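Local coordinates for phosphate-binding protein (Xanthomonas axonopodis pv. citri, PDB 5UB3) that probably acts as a periplasmic ligand-binding receptor of the phosphonate-binding family, paired with a diguanylate cyclase and captured here with chloride bound, at residues Q20-P23 and L24-V28; M131-L134 and L135-G138. One frame throughout, in Å; residues are numbered along the deposited sequence. Where two conformers were deposited one is given.

Interaction 1 of 2, residues Q20-P23 and L24-V28; sequences QLKP and LLDYV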
loop_
_atom_site.group_PDB
_atom_site.type_symbol
_atom_site.label_atom_id
_atom_site.label_comp_id
_atom_site.label_asym_id
_atom_site.label_seq_id
_atom_site.Cartn_x
_atom_site.Cartn_y
_atom_site.Cartn_z
ATOM N N GLN A 20 8.939 -1.642 -13.018
ATOM C CA GLN A 20 8.122 -2.650 -12.367
ATOM C C GLN A 20 6.800 -2.942 -13.107
ATOM O O GLN A 20 6.272 -4.041 -13.056
ATOM C CB GLN A 20 7.905 -2.195 -10.910
ATOM C CG GLN A 20 9.245 -2.063 -10.182
ATOM C CD GLN A 20 9.169 -2.431 -8.712
ATOM O OE1 GLN A 20 8.809 -1.587 -7.874
ATOM N NE2 GLN A 20 9.444 -3.727 -8.387
ATOM N N LEU A 21 6.318 -1.962 -13.867
ATOM C CA LEU A 21 5.074 -2.051 -14.548
ATOM C C LEU A 21 5.171 -2.410 -16.035
ATOM O O LEU A 21 4.308 -3.126 -16.553
ATOM C CB LEU A 21 4.375 -0.699 -14.409
ATOM C CG LEU A 21 4.104 -0.282 -12.953
ATOM C CD1 LEU A 21 3.589 1.145 -13.017
ATOM C CD2 LEU A 21 3.070 -1.179 -12.308
ATOM N N LYS A 22 6.200 -1.924 -16.725
ATOM C CA LYS A 22 6.238 -2.051 -18.188
ATOM C C LYS A 22 6.304 -3.488 -18.646
ATOM O O LYS A 22 5.568 -3.873 -19.561
ATOM C CB LYS A 22 7.387 -1.253 -18.813
ATOM C CG LYS A 22 7.470 -1.400 -20.339
ATOM C CD LYS A 22 6.198 -0.867 -20.994
ATOM C CE LYS A 22 6.353 -0.398 -22.445
ATOM N NZ LYS A 22 5.092 0.270 -22.894
ATOM N N PRO A 23 7.174 -4.306 -18.025
ATOM C CA PRO A 23 7.203 -5.714 -18.470
ATOM C C PRO A 23 5.846 -6.437 -18.455
ATOM O O PRO A 23 5.493 -7.099 -19.438
ATOM C CB PRO A 23 8.179 -6.368 -17.507
ATOM C CG PRO A 23 9.073 -5.258 -17.064
ATOM C CD PRO A 23 8.160 -4.073 -16.936
ATOM N N LEU A 24 5.058 -6.294 -17.377
ATOM C CA LEU A 24 3.765 -6.995 -17.349
ATOM C C LEU A 24 2.770 -6.360 -18.322
ATOM O O LEU A 24 1.969 -7.089 -18.949
ATOM C CB LEU A 24 3.196 -7.056 -15.931
ATOM C CG LEU A 24 1.872 -7.793 -15.791
ATOM C CD1 LEU A 24 2.071 -9.256 -16.197
ATOM C CD2 LEU A 24 1.287 -7.670 -14.380
ATOM N N LEU A 25 2.826 -5.034 -18.467
ATOM C CA LEU A 25 1.990 -4.330 -19.446
ATOM C C LEU A 25 2.302 -4.849 -20.830
ATOM O O LEU A 25 1.397 -5.134 -21.572
ATOM C CB LEU A 25 2.207 -2.837 -19.397
ATOM C CG LEU A 25 1.344 -1.985 -20.296
ATOM C CD1 LEU A 25 -0.121 -1.961 -19.848
ATOM C CD2 LEU A 25 1.940 -0.589 -20.411
ATOM N N ASP A 26 3.584 -5.023 -21.147
ATOM C CA ASP A 26 4.011 -5.619 -22.446
ATOM C C ASP A 26 3.567 -7.049 -22.639
ATOM O O ASP A 26 3.260 -7.427 -23.742
ATOM C CB ASP A 26 5.501 -5.506 -22.660
ATOM C CG ASP A 26 5.939 -4.059 -22.862
ATOM O OD1 ASP A 26 5.078 -3.179 -22.970
ATOM O OD2 ASP A 26 7.122 -3.789 -22.904
ATOM N N TYR A 27 3.466 -7.798 -21.569
ATOM C CA TYR A 27 2.855 -9.129 -21.607
ATOM C C TYR A 27 1.320 -9.053 -21.806
ATOM O O TYR A 27 0.734 -9.798 -22.631
ATOM C CB TYR A 27 3.235 -9.882 -20.335
ATOM C CG TYR A 27 2.573 -11.203 -20.244
ATOM C CD1 TYR A 27 1.310 -11.310 -19.666
ATOM C CD2 TYR A 27 3.178 -12.353 -20.762
ATOM C CE1 TYR A 27 0.659 -12.524 -19.596
ATOM C CE2 TYR A 27 2.540 -13.579 -20.674
ATOM C CZ TYR A 27 1.284 -13.655 -20.088
ATOM O OH TYR A 27 0.581 -14.820 -19.968
ATOM N N VAL A 28 0.665 -8.135 -21.099
ATOM C CA VAL A 28 -0.813 -8.073 -21.114
ATOM C C VAL A 28 -1.388 -7.591 -22.475
ATOM O O VAL A 28 -2.317 -8.185 -23.036
ATOM C CB VAL A 28 -1.289 -7.174 -19.951
ATOM C CG1 VAL A 28 -2.712 -6.712 -20.088
ATOM C CG2 VAL A 28 -1.076 -7.939 -18.641
HETATM O O HOH W 1 6.358 -5.940 -14.689
#
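Leu25 N donates to Leu21 O (3.1 Å), Asp26 N to Lys22 O (2.8 Å) and Tyr27 N to Pro23 O (3.0 Å), the last less straight at 148°; these backbone bonds continue the helical ladder.

Pro23 has no N-H to give, so the rung that would run back from its nitrogen is missing and the helix is kinked there. A water stands in the neighbouring step between Gln20 O and Leu24 N, the i to i+4 pair that bonds directly in a regular helix: it donates to Gln20 O at 2.5 Å and accepts from Leu24 N at 3.0 Å.

One turn apart, Lys22 and Asp26 form a salt bridge in one of the two conformers of the lysine, NZ of Lys22 lying 3.4 Å from OD1 of Asp26; the pairing is therefore probably not permanent. In this conformer the lysine starts with CG anti to its backbone N (chi1 178°) and then bends at chi2 (62°), which lays its methylenes obliquely across the carboxylate. Lys22 CE comes to 3.1 Å from Asp26 OD1, and Lys22 CG rests near Asp26 OD2. The Tyr27 hydroxyl bonds to Asp238, and its ring makes a cation-pi contact with Arg31.

The contact lies within helix 14-28 of the beta-alpha-beta unit formed with strands 4-8 and 39-42. Leu21 and Leu25 pack on Leu7 and Ile42 of those strands, while Leu24 and Val28 meet Leu232 of helix 222-235.

Interaction 2 of 2, residues M131-L134 and L135-G138; sequences MLEL and LRNG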
loop_
_atom_site.group_PDB
_atom_site.type_symbol
_atom_site.label_atom_id
_atom_site.label_comp_id
_atom_site.label_asym_id
_atom_site.label_seq_id
_atom_site.Cartn_x
_atom_site.Cartn_y
_atom_site.Cartn_z
ATOM N N MET A 131 -2.660 4.264 11.893
ATOM C CA MET A 131 -3.557 5.290 12.391
ATOM C C MET A 131 -4.870 4.654 12.844
ATOM O O MET A 131 -5.445 5.031 13.844
ATOM C CB MET A 131 -3.893 6.373 11.347
ATOM C CG MET A 131 -2.791 7.346 11.078
ATOM S SD MET A 131 -2.311 8.265 12.552
ATOM C CE MET A 131 -2.978 9.862 12.135
ATOM N N LEU A 132 -5.344 3.685 12.079
ATOM C CA LEU A 132 -6.559 2.984 12.461
ATOM C C LEU A 132 -6.358 2.360 13.824
ATOM O O LEU A 132 -7.241 2.441 14.655
ATOM C CB LEU A 132 -6.921 1.886 11.435
ATOM C CG LEU A 132 -8.145 1.092 11.746
ATOM C CD1 LEU A 132 -9.328 2.039 11.897
ATOM C CD2 LEU A 132 -8.345 0.090 10.619
ATOM N N GLU A 133 -5.206 1.728 14.015
ATOM C CA GLU A 133 -4.923 1.064 15.263
ATOM C C GLU A 133 -4.989 2.028 16.429
ATOM O O GLU A 133 -5.489 1.688 17.496
ATOM C CB GLU A 133 -3.600 0.339 15.229
ATOM C CG GLU A 133 -3.513 -0.787 16.250
ATOM C CD GLU A 133 -4.241 -2.071 15.834
ATOM O OE1 GLU A 133 -5.054 -2.061 14.866
ATOM O OE2 GLU A 133 -3.953 -3.066 16.513
ATOM N N LEU A 134 -4.489 3.226 16.230
ATOM C CA LEU A 134 -4.473 4.181 17.288
ATOM C C LEU A 134 -5.896 4.617 17.576
ATOM O O LEU A 134 -6.280 4.756 18.735
ATOM C CB LEU A 134 -3.559 5.364 16.954
ATOM C CG LEU A 134 -2.071 5.043 16.853
ATOM C CD1 LEU A 134 -1.366 6.344 16.502
ATOM C CD2 LEU A 134 -1.476 4.399 18.060
ATOM N N LEU A 135 -6.685 4.809 16.535
ATOM C CA LEU A 135 -8.061 5.172 16.745
ATOM C C LEU A 135 -8.824 4.148 17.590
ATOM O O LEU A 135 -9.518 4.520 18.549
ATOM C CB LEU A 135 -8.787 5.418 15.427
ATOM C CG LEU A 135 -8.506 6.707 14.704
ATOM C CD1 LEU A 135 -9.145 6.549 13.355
ATOM C CD2 LEU A 135 -9.054 7.982 15.343
ATOM N N ARG A 136 -8.657 2.887 17.251
ATOM C CA ARG A 136 -9.354 1.808 17.961
ATOM C C ARG A 136 -8.999 1.785 19.430
ATOM O O ARG A 136 -9.842 1.460 20.240
ATOM C CB ARG A 136 -9.020 0.429 17.357
ATOM C CG ARG A 136 -9.687 0.200 16.013
ATOM C CD ARG A 136 -8.904 -0.832 15.241
ATOM N NE ARG A 136 -9.667 -1.325 14.110
ATOM C CZ ARG A 136 -9.285 -2.338 13.332
ATOM N NH1 ARG A 136 -8.133 -2.950 13.504
ATOM N NH2 ARG A 136 -10.079 -2.747 12.364
ATOM N N ASN A 137 -7.759 2.158 19.754
ATOM C CA ASN A 137 -7.284 2.173 21.126
ATOM C C ASN A 137 -7.406 3.519 21.831
ATOM O O ASN A 137 -6.915 3.675 22.946
ATOM C CB ASN A 137 -5.853 1.645 21.135
ATOM C CG ASN A 137 -5.814 0.140 20.887
ATOM O OD1 ASN A 137 -5.947 -0.679 21.816
ATOM N ND2 ASN A 137 -5.693 -0.226 19.624
ATOM N N GLY A 138 -8.055 4.486 21.195
ATOM C CA GLY A 138 -8.302 5.765 21.798
ATOM C C GLY A 138 -7.063 6.581 22.023
ATOM O O GLY A 138 -7.042 7.463 22.900
HETATM O O HOH W 2 -5.440 -3.021 18.823
#
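Arg136 spreads its guanidinium over Leu132, with Leu132 CD2 3.7 Å above the plane and over its centre. The leucine sets CG anti to its backbone N (chi1 179°), and the arginine, extended from CG to NE, runs back along the helix and crosses it obliquely, which puts the flat group over that methyl. The guanidinium edge faces Glu133, where Arg136 NH1 and Glu133 OE1 form a salt bridge of 3.5 Å whose hydrogen bond is weak; carboxylate and guanidinium planes stand 55° apart. A bend at chi2 (78°) brings Glu133 OE1 beside the returning NH1 of Arg136, and the other oxygen, OE2, bonds to His204, so the acid is shared between two basic groups.

Asn137 turns back alongside Glu133 and returns its amide to the backbone. Its ND2 donates to Glu133 O at 2.9 Å, almost straight and with the oxygen in the amide plane, while Asn137 N reaches the same oxygen from the opposite face of the carbonyl at 3.2 Å. Water 2 links Asn137 ND2, 2.9 Å away, to Glu133 OE2, 2.7 Å away, giving the amide nitrogen a second acceptor.

Gly138, with positive phi, is the C-prime residue of a Schellman motif: its N donates to Leu135 O at 3.0 Å, and Ile139 N returns to Leu134 O.

This is the C-terminal end of helix 124-136. Met131 packs on Leu118 and Leu134 on Leu116 of strand 115-118, whereas Leu132 touches Val275 and both Leu135 and Arg136 touch Arg274 of helix 259-277.

From the N terminus, strand 4-8 leads into helix 14-28, where interaction 1 joins consecutive turns before the chain goes on to strand 39-42. Much later, after strand 115-118, helix 124-136 ends in interaction 2, and strand 141-143 follows. Both contacts are local and close no long loop; they stand in series, neither nesting nor crossing. The centres of interaction 1 and interaction 2 are about 38 Å apart, on opposite sides of the chain's centre. The nearest atoms of interaction 1 and interaction 2 are about 24 Å apart. Interaction 1 ties helix 14-28 to strands 4-8 and 39-42 and to helix 222-235, while interaction 2 packs on strand 115-118 and on helix 259-277, the last helix of the chain.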